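Local coordinates for thymocyte nuclear protein 1 (Leishmania major, PDB 2AR1) that is of unknown function but consists largely of an EVE domain of the PUA clan, a fold thought in relatives to bind modified bases in nucleic acids, at residues A[23-28]-A[150-155]; A[31-36]-A[117-122]; A[46-51]-A[88-93]; A[51-56]-A[111-116]; A[57-62]-A[81-86]. All coordinates share one frame; numbering follows the deposited sequence.

Overall arrangement
All five contacts hang on one six-stranded mixed sheet of the EVE domain. Contact 1, centred about 3 Å from the protein's centre, joins the edge strand 151-154 to strand 21-26 and closes the loop in which the other four are nested. It touches contact 4 through Asn55 and contact 5 through Met59. Contacts 3 and 4, with centres about 6 Å apart, share Ala51 and the start of helix 50-58. Contacts 2 and 5 meet where strands 76-89 and 113-128 pair, whereas the centres of contacts 2 and 3 are about 19 Å apart. A bound glycerol, probably from crystallisation, lies about 5 Å from Gly46 of contact 3 and may mark a pocket.

Contact 1. Residues A[23-28]-A[150-155]; sequences LLKSEP and SVQPVS
Leu23 sets CG anti to its backbone N (chi1 179°) and Gln152 sets CG anti to its carbonyl carbon (chi1 -38°), so that the two side chains run side by side on one face of an antiparallel strand pair, Leu23 CD2 3.8 Å from Gln152 OE1. In the backbone, Leu23 N donates to Gln152 O at 2.8 Å and Gln152 N to Leu23 O at 2.9 Å. Further along, Lys25 N reaches Ser150 O at 3.0 Å. Leu24 CD1 and Val151 CG1 touch at 3.9 Å on the other face, while Val154 CG2 packs against Leu23 CB at 3.7 Å. A water accepts from Lys25 NZ and, weakly, from Gln152 NE2; Lys25 NZ also bonds to Arg147 O and Gln152 NE2 to Leu149 O. Strand 21-26 thus lies between edge strand 151-154 and the parallel strand 64-69, with Leu143 of helix 142-145 over the Leu23 and Gln152 face and Ala52 and Met56 of helix 50-58 over Val151.

Contact 2. Residues A[31-36]-A[117-122]; sequences FSIDDL and VKFVAR
Arg122 and Asp34 tie the capped first turn of helix 33-39 to strand 113-128 of the EVE-domain sheet. Ser32 and Asp35 form a capping box at that helix start: Ser32 N donates to Asp35 OD2 at 2.8 Å. Ser32 OG accepts a separate, weak capping bond from Asp34 N. On the strand, Val120 and Ala121 both face Leu80 in a classic beta bulge just ahead of the arginine. From there the Arg122 chain climbs to the helix. CB lies in plane at the edge of the Phe119 ring. CG packs on Ile33 CG2 at 3.8 Å, and the chain bends there (chi2 -64°), carrying CD along the same methyl. NE then donates almost straight to Asp34 OD1 at 2.8 Å, and NH2 donates to OD2 of the same carboxylate at 3.1 Å. This is a side-on, two-nitrogen salt bridge that uses the syn lone pair of each oxygen, with the two flat groups only 21° apart. Asp34 sits in the first helical turn, where the helix field would further stabilise a negative charge. Away from the salt bridge the contact is apolar. Ile33 CD1 crosses to Phe119 CD1 at 4.1 Å and also touches the Ala121 carbonyl. One turn on, Leu36 lies over the strand backbone, its CG 3.8 Å from Phe119 N and its CD2 4.0 Å from Val117 CG2.

Contact 3. Residues A[46-51]-A[88-93]; sequences GVRNYA and YDDFTA
At positive phi (88°), Gly46 turns its N toward Asp90 where two loops pass: segment 46-51 leads into helix 50-58, and segment 88-93 leaves its strand through an Asx turn into a short 3-10 stretch. In that turn Asp90 OD1 takes Thr92 N at 2.9 Å and Thr92 OG1 at 2.7 Å, both from the same face of the carboxylate, which holds the group against rotation. The other oxygen, OD2, faces segment 46-51. Gly46 N donates to it nearly straight at 2.9 Å on the syn side, somewhat out of the carboxylate plane. Arg48 NH1 reaches the same OD2 at 3.0 Å from above that plane, forming a salt bridge in which the two flat groups stand 68° apart. NH1 also donates to Val47 O, while across the contact NH2 adds weak bonds to Asp90 OD2 and Thr92 OG1. A water links Val47 N and Asp90 OD2. Outside the segments, Arg48 NE bonds to Tyr100 O and the guanidinium makes a cation-pi contact with Trp112. Ala93 N, 3.2 Å from Arg48 NH2, is a second donor and makes no bond with it; it turns back to Asp90 O at 3.1 Å.

Contact 4. Residues A[51-56]-A[111-116]; sequences AARNNM and PWKMVD
Helix 51-56 passes 7.7 Å from strand 113-116, axis to axis, at an angle of 44°, and faces it with Arg53 and Met56, one turn apart. Met56 sends its thioether down onto the strand backbone: SD lies 3.9 Å from Met114 CA, and the bend at chi3 (-74°) brings CE close to Lys113 O. Val115 answers from the strand, its CG1 3.5 Å from Met56 O and its CG2 4.2 Å from the sulphur. Arg53 runs out with CG anti to its backbone N, CG passing 3.9 Å from Lys113 N. Its guanidinium grips Asn54 OD1 of its own helix side-on with NE and NH2, the NH2 bond being 2.8 Å. NH1 points to Pro111 O, though the position of that oxygen is doubtful. Trp112 is placed by partners outside: NE1 bonds to Asp102, and its ring stacks on Tyr50. The contact is thus mainly apolar at Met56 and Val115, with a less certain polar link at Arg53. Val115 N is buried beside the sulphur without a partner. At the polar end Arg53 NH1 stands 5.5 Å from Lys113 NZ, a like-charge proximity that the salt bridge from Lys113 to Asp89 would probably soften.

Contact 5. Residues A[57-62]-A[81-86]; sequences RAMSVG and AEVVRL
Gly62 N donates to Val83 O at 2.8 Å. It is the one hydrogen bond between the two segments. Beside it Val83 leans into segment 57-62: CB and CG1 both lie 3.5 Å from Ser60 O, and CG2 meets Met59 SD at 4.1 Å, the two side chains crossing at about a right angle. Val61 lies along the backbone of residues 83-86. Its CG1 lies close to Val83 O, and its CG2 passes the backbone of Val84 and Arg85 to reach Leu86 CG at 4.2 Å. Leu86 returns the contact with CD2, 3.5 Å from Met59 O and 3.8 Å from Ser60 CA. This path follows a classic beta bulge, in which Val84 and Arg85 both face Asp116 and the chain turns a corner, so that Leu86 comes round beside the loop that joins helix 50-58 to strand 64-69 of the EVE domain. Gly62 holds a positive phi (92°) at the turn into strand 64-69; the Glu82 chain, extended beyond CG, runs past its CA. Farther out, Ser60 N bonds to Asp63 OD2 within the loop. Met59, extended beyond CG, carries its tip inward among Trp22, Leu24 and Val115, and backbone hydrogen bonds link Val83 to Asp63 and Val84 to Asp116.

Contact 1. Residues A[23-28]-A[150-155]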
# COMPACT_ATOMS: atom_id res chain seq x y z
N LEU A 23 -3.77 2.95 -1.72
CA LEU A 23 -2.89 3.15 -0.60
C LEU A 23 -2.55 1.78 0.02
O LEU A 23 -3.48 1.00 0.37
CB LEU A 23 -3.57 4.10 0.41
CG LEU A 23 -2.87 4.47 1.68
CD1 LEU A 23 -3.29 5.82 2.25
CD2 LEU A 23 -2.92 3.42 2.80
N LEU A 24 -1.29 1.57 0.31
CA LEU A 24 -0.82 0.34 0.91
C LEU A 24 -0.17 0.71 2.23
O LEU A 24 0.77 1.53 2.28
CB LEU A 24 0.17 -0.36 -0.04
CG LEU A 24 -0.52 -1.24 -1.09
CD1 LEU A 24 -1.60 -0.47 -1.82
CD2 LEU A 24 0.52 -1.75 -2.08
N LYS A 25 -0.59 0.08 3.31
CA LYS A 25 -0.04 0.31 4.64
C LYS A 25 1.11 -0.67 4.90
O LYS A 25 1.02 -1.86 4.52
CB LYS A 25 -1.12 0.09 5.70
CG LYS A 25 -2.18 1.13 5.69
CD LYS A 25 -2.97 1.00 6.95
CE LYS A 25 -4.39 1.32 6.76
NZ LYS A 25 -4.96 1.25 8.18
N SER A 26 2.18 -0.18 5.55
CA SER A 26 3.30 -1.03 5.92
C SER A 26 3.85 -0.51 7.21
O SER A 26 3.93 0.71 7.35
CB SER A 26 4.37 -1.10 4.82
OG SER A 26 5.27 -2.15 5.10
N GLU A 27 4.25 -1.38 8.13
CA GLU A 27 4.84 -0.86 9.38
C GLU A 27 6.34 -0.66 9.11
O GLU A 27 7.04 -1.62 8.75
CB GLU A 27 4.62 -1.79 10.52
CG GLU A 27 3.07 -1.96 10.83
CD GLU A 27 2.75 -2.90 11.99
OE1 GLU A 27 3.67 -3.46 12.61
OE2 GLU A 27 1.54 -3.06 12.27
N PRO A 28 6.82 0.59 9.24
CA PRO A 28 8.21 0.79 8.77
C PRO A 28 9.35 0.09 9.48
O PRO A 28 10.44 0.03 8.95
CB PRO A 28 8.44 2.31 8.92
CG PRO A 28 7.44 2.77 9.84
CD PRO A 28 6.24 1.84 9.74
N SER A 150 -5.75 -2.88 4.79
CA SER A 150 -4.33 -2.50 4.56
C SER A 150 -4.01 -2.20 3.12
O SER A 150 -2.91 -1.74 2.80
CB SER A 150 -3.39 -3.60 5.00
OG SER A 150 -3.78 -4.82 4.50
N VAL A 151 -4.97 -2.48 2.24
CA VAL A 151 -4.86 -2.15 0.82
C VAL A 151 -6.17 -1.43 0.45
O VAL A 151 -7.23 -2.07 0.49
CB VAL A 151 -4.63 -3.37 -0.06
CG1 VAL A 151 -4.60 -2.95 -1.49
CG2 VAL A 151 -3.33 -4.09 0.25
N GLN A 152 -6.13 -0.14 0.15
CA GLN A 152 -7.30 0.71 0.00
C GLN A 152 -7.37 1.43 -1.34
O GLN A 152 -6.33 1.90 -1.85
CB GLN A 152 -7.35 1.75 1.13
CG GLN A 152 -6.90 1.25 2.49
CD GLN A 152 -6.79 2.38 3.47
OE1 GLN A 152 -6.74 3.56 3.07
NE2 GLN A 152 -6.71 2.03 4.76
N PRO A 153 -8.59 1.56 -1.91
CA PRO A 153 -8.70 2.46 -3.06
C PRO A 153 -8.60 3.91 -2.63
O PRO A 153 -8.99 4.27 -1.48
CB PRO A 153 -10.10 2.17 -3.60
CG PRO A 153 -10.83 1.81 -2.42
CD PRO A 153 -9.93 1.07 -1.49
N VAL A 154 -7.93 4.67 -3.51
CA VAL A 154 -7.77 6.08 -3.44
C VAL A 154 -8.42 6.73 -4.69
O VAL A 154 -8.23 6.32 -5.80
CB VAL A 154 -6.24 6.44 -3.33
CG1 VAL A 154 -6.00 7.96 -3.30
CG2 VAL A 154 -5.67 5.83 -2.03
N SER A 155 -9.20 7.81 -4.46
CA SER A 155 -9.79 8.43 -5.66
C SER A 155 -8.69 9.20 -6.42
O SER A 155 -7.67 9.64 -5.78
CB SER A 155 -10.97 9.33 -5.32
OG SER A 155 -10.51 10.47 -4.61
O HOH W 1 -0.62 -3.40 3.23
O HOH W 2 -7.17 2.43 7.48

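Contact 2. Residues A[31-36]-A[117-122]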
# COMPACT_ATOMS: atom_id res chain seq x y z
N PHE A 31 9.00 -3.03 7.14
CA PHE A 31 9.27 -2.73 5.74
C PHE A 31 8.85 -1.31 5.45
O PHE A 31 7.66 -0.97 5.48
CB PHE A 31 8.53 -3.75 4.88
CG PHE A 31 8.83 -3.65 3.39
CD1 PHE A 31 9.90 -4.34 2.85
CD2 PHE A 31 8.05 -2.89 2.57
CE1 PHE A 31 10.19 -4.26 1.51
CE2 PHE A 31 8.31 -2.84 1.19
CZ PHE A 31 9.40 -3.51 0.67
N SER A 32 9.85 -0.45 5.23
CA SER A 32 9.61 0.95 5.00
C SER A 32 9.75 1.33 3.55
O SER A 32 10.21 0.55 2.71
CB SER A 32 10.58 1.76 5.84
OG SER A 32 11.88 1.68 5.27
N ILE A 33 9.44 2.58 3.26
CA ILE A 33 9.68 3.09 1.90
C ILE A 33 11.18 2.93 1.48
O ILE A 33 11.46 2.69 0.34
CB ILE A 33 9.24 4.56 1.78
CG1 ILE A 33 9.34 5.06 0.33
CG2 ILE A 33 10.13 5.49 2.67
CD1 ILE A 33 8.46 4.31 -0.73
N ASP A 34 12.10 2.97 2.44
CA ASP A 34 13.54 2.84 2.13
C ASP A 34 13.94 1.41 1.79
O ASP A 34 14.88 1.19 1.05
CB ASP A 34 14.29 3.35 3.35
CG ASP A 34 14.04 4.82 3.59
OD1 ASP A 34 13.95 5.57 2.57
OD2 ASP A 34 13.99 5.26 4.78
N ASP A 35 13.24 0.44 2.39
CA ASP A 35 13.37 -0.98 2.00
C ASP A 35 12.92 -1.18 0.56
O ASP A 35 13.57 -1.90 -0.18
CB ASP A 35 12.53 -1.89 2.95
CG ASP A 35 13.11 -1.90 4.33
OD1 ASP A 35 14.36 -2.09 4.45
OD2 ASP A 35 12.37 -1.59 5.26
N LEU A 36 11.76 -0.60 0.18
CA LEU A 36 11.33 -0.71 -1.25
C LEU A 36 12.33 -0.08 -2.20
O LEU A 36 12.70 -0.65 -3.24
CB LEU A 36 9.94 -0.09 -1.43
CG LEU A 36 9.35 -0.14 -2.83
CD1 LEU A 36 9.37 -1.60 -3.33
CD2 LEU A 36 7.91 0.42 -2.82
N VAL A 117 5.28 -4.45 -6.54
CA VAL A 117 5.29 -3.00 -6.71
C VAL A 117 6.71 -2.55 -6.92
O VAL A 117 7.64 -3.26 -6.57
CB VAL A 117 4.70 -2.21 -5.57
CG1 VAL A 117 3.23 -2.51 -5.36
CG2 VAL A 117 5.44 -2.42 -4.26
N LYS A 118 6.83 -1.39 -7.53
CA LYS A 118 8.13 -0.77 -7.78
C LYS A 118 8.20 0.54 -7.01
O LYS A 118 7.19 1.22 -6.80
CB LYS A 118 8.45 -0.59 -9.28
CG LYS A 118 7.85 0.63 -9.95
CD LYS A 118 8.58 0.88 -11.28
CE LYS A 118 7.65 1.48 -12.31
NZ LYS A 118 8.47 1.98 -13.50
N PHE A 119 9.38 0.87 -6.49
CA PHE A 119 9.63 2.13 -5.91
C PHE A 119 9.45 3.24 -6.92
O PHE A 119 9.96 3.11 -8.04
CB PHE A 119 11.14 2.20 -5.53
CG PHE A 119 11.53 3.54 -5.00
CD1 PHE A 119 11.18 3.93 -3.71
CD2 PHE A 119 12.26 4.40 -5.80
CE1 PHE A 119 11.54 5.18 -3.25
CE2 PHE A 119 12.60 5.67 -5.34
CZ PHE A 119 12.28 6.03 -4.09
N VAL A 120 8.89 4.37 -6.50
CA VAL A 120 8.76 5.54 -7.40
C VAL A 120 9.38 6.80 -6.77
O VAL A 120 10.13 7.50 -7.43
CB VAL A 120 7.27 5.82 -7.75
CG1 VAL A 120 7.12 7.10 -8.48
CG2 VAL A 120 6.69 4.66 -8.59
N ALA A 121 9.02 7.03 -5.50
CA ALA A 121 9.50 8.22 -4.77
C ALA A 121 9.56 8.03 -3.25
O ALA A 121 8.76 7.33 -2.68
CB ALA A 121 8.70 9.39 -5.09
N ARG A 122 10.59 8.67 -2.65
CA ARG A 122 10.82 8.65 -1.24
C ARG A 122 10.70 10.12 -0.83
O ARG A 122 11.49 10.95 -1.29
CB ARG A 122 12.21 8.10 -0.90
CG ARG A 122 12.47 7.69 0.57
CD ARG A 122 12.41 8.76 1.59
NE ARG A 122 12.98 8.21 2.80
CZ ARG A 122 13.08 8.87 3.94
NH1 ARG A 122 12.63 10.11 4.02
NH2 ARG A 122 13.65 8.32 5.00

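Contact 3. Residues A[46-51]-A[88-93]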
# COMPACT_ATOMS: atom_id res chain seq x y z
N GLY A 46 2.18 -10.68 2.84
CA GLY A 46 1.74 -10.63 4.22
C GLY A 46 0.42 -9.97 4.53
O GLY A 46 0.13 -9.74 5.71
N VAL A 47 -0.37 -9.64 3.51
CA VAL A 47 -1.71 -9.11 3.68
C VAL A 47 -2.65 -10.26 4.03
O VAL A 47 -2.72 -11.22 3.29
CB VAL A 47 -2.20 -8.33 2.46
CG1 VAL A 47 -3.68 -7.95 2.60
CG2 VAL A 47 -1.34 -7.06 2.27
N ARG A 48 -3.28 -10.19 5.18
CA ARG A 48 -4.13 -11.28 5.70
C ARG A 48 -5.53 -10.82 6.07
O ARG A 48 -6.16 -11.37 6.96
CB ARG A 48 -3.48 -11.98 6.89
CG ARG A 48 -2.10 -12.54 6.53
CD ARG A 48 -2.25 -13.80 5.72
NE ARG A 48 -0.98 -14.41 5.35
CZ ARG A 48 -0.35 -14.18 4.20
NH1 ARG A 48 -0.80 -13.26 3.38
NH2 ARG A 48 0.82 -14.74 3.95
N ASN A 49 -5.97 -9.80 5.38
CA ASN A 49 -7.34 -9.30 5.45
C ASN A 49 -7.91 -9.56 4.08
O ASN A 49 -7.36 -9.19 3.07
CB ASN A 49 -7.34 -7.82 5.77
CG ASN A 49 -8.69 -7.18 5.74
OD1 ASN A 49 -9.04 -6.55 4.75
ND2 ASN A 49 -9.41 -7.24 6.83
N TYR A 50 -9.10 -10.19 4.05
CA TYR A 50 -9.61 -10.61 2.77
C TYR A 50 -10.09 -9.46 1.82
O TYR A 50 -9.99 -9.53 0.59
CB TYR A 50 -10.83 -11.54 3.02
CG TYR A 50 -10.52 -12.82 3.79
CD1 TYR A 50 -9.76 -13.81 3.22
CD2 TYR A 50 -11.04 -13.03 5.12
CE1 TYR A 50 -9.47 -14.97 3.91
CE2 TYR A 50 -10.73 -14.19 5.83
CZ TYR A 50 -9.95 -15.17 5.21
OH TYR A 50 -9.65 -16.33 5.90
N ALA A 51 -10.68 -8.44 2.41
CA ALA A 51 -11.04 -7.22 1.67
C ALA A 51 -9.80 -6.62 1.05
O ALA A 51 -9.81 -6.29 -0.14
CB ALA A 51 -11.72 -6.19 2.58
N TYR A 88 -0.71 -12.68 -7.63
CA TYR A 88 -0.38 -14.06 -7.69
C TYR A 88 -0.33 -14.59 -6.28
O TYR A 88 -0.40 -13.81 -5.34
CB TYR A 88 0.96 -14.25 -8.41
CG TYR A 88 2.18 -13.56 -7.81
CD1 TYR A 88 2.43 -12.22 -8.05
CD2 TYR A 88 3.12 -14.29 -7.08
CE1 TYR A 88 3.56 -11.59 -7.52
CE2 TYR A 88 4.24 -13.67 -6.53
CZ TYR A 88 4.45 -12.33 -6.78
OH TYR A 88 5.61 -11.71 -6.25
N ASP A 89 -0.18 -15.89 -6.13
CA ASP A 89 -0.27 -16.52 -4.80
C ASP A 89 0.80 -16.00 -3.87
O ASP A 89 1.97 -15.90 -4.27
CB ASP A 89 -0.19 -18.03 -4.89
CG ASP A 89 -1.52 -18.67 -5.25
OD1 ASP A 89 -2.44 -18.03 -5.84
OD2 ASP A 89 -1.64 -19.85 -4.87
N ASP A 90 0.39 -15.61 -2.67
CA ASP A 90 1.34 -15.14 -1.65
C ASP A 90 1.96 -16.34 -0.95
O ASP A 90 1.43 -16.84 0.04
CB ASP A 90 0.68 -14.25 -0.62
CG ASP A 90 1.65 -13.75 0.40
OD1 ASP A 90 2.79 -14.22 0.36
OD2 ASP A 90 1.25 -12.93 1.20
N PHE A 91 3.12 -16.78 -1.43
CA PHE A 91 3.82 -17.92 -0.87
C PHE A 91 4.31 -17.79 0.59
O PHE A 91 4.67 -18.80 1.18
CB PHE A 91 4.97 -18.36 -1.79
CG PHE A 91 5.90 -17.24 -2.11
CD1 PHE A 91 6.69 -16.69 -1.11
CD2 PHE A 91 5.93 -16.70 -3.37
CE1 PHE A 91 7.55 -15.62 -1.37
CE2 PHE A 91 6.79 -15.62 -3.66
CZ PHE A 91 7.59 -15.06 -2.63
N THR A 92 4.33 -16.58 1.16
CA THR A 92 4.66 -16.45 2.56
C THR A 92 3.62 -17.14 3.44
O THR A 92 3.93 -17.56 4.54
CB THR A 92 4.89 -14.96 3.01
OG1 THR A 92 3.69 -14.20 2.90
CG2 THR A 92 5.91 -14.30 2.13
N ALA A 93 2.42 -17.35 2.93
CA ALA A 93 1.42 -18.05 3.71
C ALA A 93 1.87 -19.49 4.03
O ALA A 93 1.35 -20.12 4.97
CB ALA A 93 0.03 -18.12 2.91
O HOH W 3 -0.14 -10.41 0.65

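Contact 4. Residues A[51-56]-A[111-116]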
# COMPACT_ATOMS: atom_id res chain seq x y z
N ALA A 51 -10.68 -8.44 2.41
CA ALA A 51 -11.04 -7.22 1.67
C ALA A 51 -9.80 -6.62 1.05
O ALA A 51 -9.81 -6.29 -0.14
CB ALA A 51 -11.72 -6.19 2.58
N ALA A 52 -8.70 -6.53 1.81
CA ALA A 52 -7.45 -6.00 1.25
C ALA A 52 -6.89 -6.88 0.13
O ALA A 52 -6.34 -6.40 -0.90
CB ALA A 52 -6.47 -5.90 2.34
N ARG A 53 -6.94 -8.18 0.36
CA ARG A 53 -6.58 -9.16 -0.65
C ARG A 53 -7.36 -8.94 -1.97
O ARG A 53 -6.81 -9.06 -3.08
CB ARG A 53 -6.83 -10.57 -0.10
CG ARG A 53 -6.46 -11.66 -1.13
CD ARG A 53 -7.16 -12.92 -1.03
NE ARG A 53 -8.48 -12.83 -1.62
CZ ARG A 53 -9.22 -13.86 -2.03
NH1 ARG A 53 -8.79 -15.11 -1.95
NH2 ARG A 53 -10.42 -13.62 -2.50
N ASN A 54 -8.67 -8.70 -1.83
CA ASN A 54 -9.53 -8.49 -2.98
C ASN A 54 -9.20 -7.18 -3.70
O ASN A 54 -9.19 -7.14 -4.95
CB ASN A 54 -10.98 -8.55 -2.50
CG ASN A 54 -11.45 -9.96 -2.36
OD1 ASN A 54 -10.75 -10.86 -2.80
ND2 ASN A 54 -12.63 -10.19 -1.76
N ASN A 55 -8.88 -6.14 -2.93
CA ASN A 55 -8.30 -4.89 -3.51
C ASN A 55 -7.01 -5.17 -4.33
O ASN A 55 -6.89 -4.77 -5.51
CB ASN A 55 -8.15 -3.80 -2.46
CG ASN A 55 -9.49 -3.17 -2.05
OD1 ASN A 55 -10.51 -3.34 -2.80
ND2 ASN A 55 -9.55 -2.58 -0.85
N MET A 56 -6.13 -6.03 -3.82
CA MET A 56 -4.96 -6.40 -4.62
C MET A 56 -5.30 -7.15 -5.90
O MET A 56 -4.67 -6.91 -6.89
CB MET A 56 -3.93 -7.16 -3.81
CG MET A 56 -3.16 -6.27 -2.87
SD MET A 56 -1.64 -7.04 -2.30
CE MET A 56 -2.40 -8.19 -1.17
N PRO A 111 -5.45 -18.93 -0.19
CA PRO A 111 -6.36 -17.84 -0.47
C PRO A 111 -5.65 -16.50 -0.65
O PRO A 111 -6.19 -15.58 -1.25
CB PRO A 111 -7.25 -17.82 0.76
CG PRO A 111 -6.53 -18.52 1.84
CD PRO A 111 -5.45 -19.34 1.22
N TRP A 112 -4.40 -16.43 -0.17
CA TRP A 112 -3.69 -15.16 -0.13
C TRP A 112 -3.00 -14.86 -1.45
O TRP A 112 -2.39 -15.75 -2.11
CB TRP A 112 -2.76 -15.12 1.08
CG TRP A 112 -3.49 -15.39 2.34
CD1 TRP A 112 -3.33 -16.45 3.15
CD2 TRP A 112 -4.57 -14.61 2.90
NE1 TRP A 112 -4.23 -16.38 4.21
CE2 TRP A 112 -4.95 -15.23 4.10
CE3 TRP A 112 -5.16 -13.39 2.55
CZ2 TRP A 112 -5.97 -14.71 4.95
CZ3 TRP A 112 -6.19 -12.89 3.37
CH2 TRP A 112 -6.57 -13.56 4.57
N LYS A 113 -3.14 -13.61 -1.87
CA LYS A 113 -2.65 -13.14 -3.17
C LYS A 113 -1.87 -11.86 -2.99
O LYS A 113 -2.09 -11.11 -2.01
CB LYS A 113 -3.81 -12.89 -4.15
CG LYS A 113 -4.73 -14.02 -4.28
CD LYS A 113 -4.09 -15.23 -4.91
CE LYS A 113 -5.19 -16.23 -5.16
NZ LYS A 113 -4.83 -17.63 -4.77
N MET A 114 -0.94 -11.58 -3.92
CA MET A 114 -0.19 -10.35 -3.80
C MET A 114 0.28 -9.88 -5.17
O MET A 114 0.56 -10.68 -6.06
CB MET A 114 1.01 -10.55 -2.91
CG MET A 114 2.03 -11.48 -3.44
SD MET A 114 3.28 -11.98 -2.29
CE MET A 114 4.30 -13.06 -3.28
N VAL A 115 0.38 -8.56 -5.28
CA VAL A 115 1.03 -7.90 -6.41
C VAL A 115 2.50 -7.64 -6.13
O VAL A 115 2.97 -7.87 -5.02
CB VAL A 115 0.34 -6.59 -6.82
CG1 VAL A 115 -1.16 -6.85 -7.15
CG2 VAL A 115 0.37 -5.57 -5.68
N ASP A 116 3.21 -7.30 -7.21
CA ASP A 116 4.58 -6.70 -7.10
C ASP A 116 4.47 -5.22 -7.30
O ASP A 116 3.70 -4.76 -8.11
CB ASP A 116 5.54 -7.24 -8.14
CG ASP A 116 6.02 -8.67 -7.85
OD1 ASP A 116 5.67 -9.24 -6.77
OD2 ASP A 116 6.77 -9.19 -8.71

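Contact 5. Residues A[57-62]-A[81-86]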
# COMPACT_ATOMS: atom_id res chain seq x y z
N ARG A 57 -6.31 -8.00 -5.85
CA ARG A 57 -6.79 -8.70 -7.07
C ARG A 57 -7.40 -7.70 -8.06
O ARG A 57 -7.47 -7.98 -9.23
CB ARG A 57 -7.83 -9.80 -6.75
CG ARG A 57 -7.20 -10.95 -5.93
CD ARG A 57 -8.31 -11.89 -5.32
NE ARG A 57 -9.14 -12.38 -6.39
CZ ARG A 57 -10.46 -12.21 -6.51
NH1 ARG A 57 -11.19 -11.57 -5.61
NH2 ARG A 57 -11.05 -12.69 -7.58
N ALA A 58 -7.85 -6.56 -7.57
CA ALA A 58 -8.42 -5.51 -8.43
C ALA A 58 -7.35 -4.54 -9.02
O ALA A 58 -7.69 -3.66 -9.80
CB ALA A 58 -9.36 -4.71 -7.63
N MET A 59 -6.10 -4.64 -8.57
CA MET A 59 -5.08 -3.72 -9.01
C MET A 59 -4.66 -4.16 -10.38
O MET A 59 -4.72 -5.33 -10.68
CB MET A 59 -3.88 -3.77 -8.12
CG MET A 59 -4.12 -3.18 -6.78
SD MET A 59 -2.79 -3.41 -5.64
CE MET A 59 -3.51 -2.59 -4.32
N SER A 60 -4.23 -3.19 -11.19
CA SER A 60 -3.66 -3.40 -12.52
C SER A 60 -2.26 -2.86 -12.64
O SER A 60 -1.90 -1.89 -12.00
CB SER A 60 -4.47 -2.66 -13.58
OG SER A 60 -5.77 -3.25 -13.78
N VAL A 61 -1.52 -3.38 -13.64
CA VAL A 61 -0.13 -2.93 -13.84
C VAL A 61 -0.20 -1.46 -14.18
O VAL A 61 -1.06 -1.03 -14.92
CB VAL A 61 0.63 -3.79 -14.89
CG1 VAL A 61 2.06 -3.25 -15.16
CG2 VAL A 61 0.70 -5.22 -14.46
N GLY A 62 0.72 -0.69 -13.59
CA GLY A 62 0.75 0.75 -13.81
C GLY A 62 -0.05 1.55 -12.80
O GLY A 62 0.10 2.79 -12.68
N ALA A 81 4.78 4.30 -4.87
CA ALA A 81 5.13 3.12 -5.61
C ALA A 81 4.20 2.96 -6.84
O ALA A 81 3.29 3.78 -7.08
CB ALA A 81 5.05 1.89 -4.74
N GLU A 82 4.44 1.90 -7.56
CA GLU A 82 3.66 1.61 -8.79
C GLU A 82 3.49 0.11 -8.94
O GLU A 82 4.36 -0.62 -8.62
CB GLU A 82 4.29 2.23 -10.00
CG GLU A 82 3.60 1.92 -11.25
CD GLU A 82 4.18 2.70 -12.44
OE1 GLU A 82 4.60 3.85 -12.21
OE2 GLU A 82 4.16 2.18 -13.62
N VAL A 83 2.28 -0.35 -9.28
CA VAL A 83 2.10 -1.78 -9.45
C VAL A 83 2.86 -2.26 -10.72
O VAL A 83 2.69 -1.71 -11.85
CB VAL A 83 0.57 -2.12 -9.54
CG1 VAL A 83 0.34 -3.59 -9.91
CG2 VAL A 83 -0.10 -1.72 -8.21
N VAL A 84 3.69 -3.30 -10.58
CA VAL A 84 4.34 -3.89 -11.75
C VAL A 84 4.03 -5.36 -12.15
O VAL A 84 4.42 -5.80 -13.20
CB VAL A 84 5.89 -3.70 -11.74
CG1 VAL A 84 6.22 -2.20 -11.72
CG2 VAL A 84 6.50 -4.42 -10.56
N ARG A 85 3.29 -6.08 -11.32
CA ARG A 85 2.77 -7.37 -11.71
C ARG A 85 1.41 -7.58 -11.06
O ARG A 85 1.21 -7.25 -9.90
CB ARG A 85 3.67 -8.49 -11.25
CG ARG A 85 3.34 -9.79 -12.04
CD ARG A 85 3.87 -11.07 -11.47
NE ARG A 85 3.67 -12.19 -12.43
CZ ARG A 85 2.50 -12.83 -12.64
NH1 ARG A 85 1.33 -12.48 -12.01
NH2 ARG A 85 2.49 -13.85 -13.50
N LEU A 86 0.52 -8.24 -11.81
CA LEU A 86 -0.76 -8.61 -11.27
C LEU A 86 -0.70 -9.68 -10.18
O LEU A 86 0.22 -10.44 -10.11
CB LEU A 86 -1.62 -9.16 -12.39
CG LEU A 86 -2.06 -8.25 -13.53
CD1 LEU A 86 -2.84 -9.06 -14.50
CD2 LEU A 86 -2.89 -7.11 -13.03